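Local coordinates for protection of telomeres protein 1 (PDB 4HJA) that binds single-stranded telomeric DNA, here with one of its OB-fold domains, to protect the 3'-end overhang of fission yeast telomeres, and regulates telomerase and telomere length, at residues N81-G86 with M118-V123. The protein carries 1 engineered substitution. Numbering follows the deposited sequence.
Sequences NYIKEG and MSIEKV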
loop_
_atom_site.group_PDB
_atom_site.type_symbol
_atom_site.label_atom_id
_atom_site.label_comp_id
_atom_site.label_asym_id
_atom_site.label_seq_id
_atom_site.Cartn_x
_atom_site.Cartn_y
_atom_site.Cartn_z
ATOM N N ASN A 81 6.168 13.326 5.564
ATOM C CA ASN A 81 5.394 14.345 6.285
ATOM C C ASN A 81 4.147 14.772 5.520
ATOM O O ASN A 81 3.627 15.883 5.697
ATOM C CB ASN A 81 6.266 15.567 6.621
ATOM C CG ASN A 81 7.539 15.194 7.378
ATOM O OD1 ASN A 81 8.634 15.215 6.819
ATOM N ND2 ASN A 81 7.396 14.852 8.661
ATOM N N TYR A 82 3.641 13.873 4.688
ATOM C CA TYR A 82 2.571 14.227 3.762
ATOM C C TYR A 82 1.451 13.174 3.692
ATOM O O TYR A 82 0.265 13.494 3.851
ATOM C CB TYR A 82 3.195 14.459 2.377
ATOM C CG TYR A 82 2.231 14.823 1.275
ATOM C CD1 TYR A 82 1.408 15.941 1.375
ATOM C CD2 TYR A 82 2.163 14.057 0.117
ATOM C CE1 TYR A 82 0.530 16.274 0.353
ATOM C CE2 TYR A 82 1.296 14.378 -0.905
ATOM C CZ TYR A 82 0.480 15.485 -0.781
ATOM O OH TYR A 82 -0.377 15.797 -1.809
ATOM N N ILE A 83 1.821 11.925 3.432
ATOM C CA ILE A 83 0.834 10.852 3.353
ATOM C C ILE A 83 0.533 10.434 4.782
ATOM O O ILE A 83 1.458 10.094 5.540
ATOM C CB ILE A 83 1.355 9.601 2.574
ATOM C CG1 ILE A 83 1.854 9.961 1.165
ATOM C CG2 ILE A 83 0.277 8.497 2.551
ATOM C CD1 ILE A 83 0.782 10.458 0.206
ATOM N N LYS A 84 -0.745 10.468 5.150
ATOM C CA LYS A 84 -1.182 10.183 6.514
ATOM C C LYS A 84 -2.136 9.002 6.510
ATOM O O LYS A 84 -2.787 8.739 5.496
ATOM C CB LYS A 84 -1.917 11.391 7.091
ATOM C CG LYS A 84 -1.190 12.733 6.915
ATOM C CD LYS A 84 -0.047 12.870 7.894
ATOM C CE LYS A 84 0.543 14.278 7.893
ATOM N NZ LYS A 84 1.790 14.302 8.703
ATOM N N GLU A 85 -2.226 8.302 7.643
ATOM C CA GLU A 85 -3.187 7.212 7.808
ATOM C C GLU A 85 -4.590 7.703 7.441
ATOM O O GLU A 85 -4.993 8.808 7.818
ATOM C CB GLU A 85 -3.154 6.678 9.248
ATOM C CG GLU A 85 -1.761 6.220 9.680
ATOM C CD GLU A 85 -1.714 5.534 11.039
ATOM O OE1 GLU A 85 -2.662 5.665 11.846
ATOM O OE2 GLU A 85 -0.695 4.870 11.308
ATOM N N GLY A 86 -5.318 6.900 6.671
ATOM C CA GLY A 86 -6.637 7.288 6.210
ATOM C C GLY A 86 -6.664 7.937 4.831
ATOM O O GLY A 86 -7.703 7.950 4.177
ATOM N N MET A 118 7.935 5.823 -11.591
ATOM C CA MET A 118 7.196 5.490 -10.380
ATOM C C MET A 118 6.630 6.717 -9.717
ATOM O O MET A 118 7.208 7.793 -9.780
ATOM C CB MET A 118 8.102 4.809 -9.367
ATOM C CG MET A 118 8.505 3.410 -9.715
ATOM S SD MET A 118 9.311 2.656 -8.300
ATOM C CE MET A 118 10.896 3.490 -8.325
ATOM N N SER A 119 5.502 6.563 -9.048
ATOM C CA SER A 119 4.968 7.707 -8.344
ATOM C C SER A 119 3.902 7.292 -7.361
ATOM O O SER A 119 3.305 6.224 -7.478
ATOM C CB SER A 119 4.418 8.757 -9.323
ATOM O OG SER A 119 3.213 8.298 -9.906
ATOM N N ILE A 120 3.678 8.158 -6.385
ATOM C CA ILE A 120 2.573 8.006 -5.456
ATOM C C ILE A 120 2.016 9.383 -5.129
ATOM O O ILE A 120 2.744 10.284 -4.708
ATOM C CB ILE A 120 3.001 7.267 -4.184
ATOM C CG1 ILE A 120 2.122 7.673 -2.997
ATOM C CG2 ILE A 120 4.470 7.520 -3.887
ATOM C CD1 ILE A 120 2.369 6.815 -1.766
ATOM N N GLU A 121 0.727 9.572 -5.363
ATOM C CA GLU A 121 0.107 10.830 -4.980
ATOM C C GLU A 121 -1.169 10.538 -4.196
ATOM O O GLU A 121 -1.744 9.453 -4.327
ATOM C CB GLU A 121 -0.158 11.720 -6.214
ATOM C CG GLU A 121 1.115 12.258 -6.941
ATOM C CD GLU A 121 1.866 13.360 -6.164
ATOM O OE1 GLU A 121 1.613 13.523 -4.945
ATOM O OE2 GLU A 121 2.712 14.073 -6.778
ATOM N N LYS A 122 -1.579 11.481 -3.351
ATOM C CA LYS A 122 -2.863 11.391 -2.678
ATOM C C LYS A 122 -3.941 11.536 -3.722
ATOM O O LYS A 122 -3.764 12.238 -4.713
ATOM C CB LYS A 122 -3.079 12.533 -1.686
ATOM C CG LYS A 122 -2.146 12.602 -0.539
ATOM C CD LYS A 122 -2.709 13.573 0.504
ATOM C CE LYS A 122 -1.619 13.969 1.493
ATOM N NZ LYS A 122 -2.140 14.501 2.794
ATOM N N VAL A 123 -5.068 10.887 -3.488
ATOM C CA VAL A 123 -6.233 11.070 -4.336
ATOM C C VAL A 123 -7.293 11.705 -3.464
ATOM O O VAL A 123 -7.418 11.347 -2.293
ATOM C CB VAL A 123 -6.713 9.724 -4.871
ATOM C CG1 VAL A 123 -8.001 9.878 -5.653
ATOM C CG2 VAL A 123 -5.617 9.114 -5.729
HETATM O O HOH W 1 -0.528 14.095 -4.001
#
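In this OB-fold domain Y82 and I83, in the loop that leads from helix 73-79 into strand 88-98, pack against K122 and I120 of strand 119-123, which pairs antiparallel with strand 88-98. K122 has the largest share of the buried surface. Its extended chain runs across one face of the Y82 ring, with CE 3.4 Å from the ring centroid in a CH-pi contact. The ammonium group stays over the same face, nearer the rim: NZ lies 4.4 Å from the centroid, a cation-pi contact, and donates a 2.8 Å hydrogen bond to Y82 O. The C=O...NZ angle is 150°, with NZ tilted 30° out of the carbonyl plane. Y82 reaches the lysine because CG stands anti to the backbone N (chi1 179°), which turns the ring toward the strand. At the ring's edge, in its plane, a water lies 2.8 Å from Y82 OH and accepts from K122 N; its approach to E121 OE1 is too short to be trusted, but OE1 also hydrogen-bonds to Y78 OH. Deeper in, I83 CD1 lies against K122 CG (3.7 Å), the two side chains running past each other in opposite senses. I83 CG1 meets I120 CD1 at 4.3 Å, and the two isoleucines reach on to V89 and M91 of strand 88-98. The lysine thus serves the same tyrosine twice, through its ring and its carbonyl, while the CG methylene near the start of the chain touches I83 CD1. The nearby carbonyl and ring, with a weak, long ion pair to D87, would be expected to favour the protonated amine.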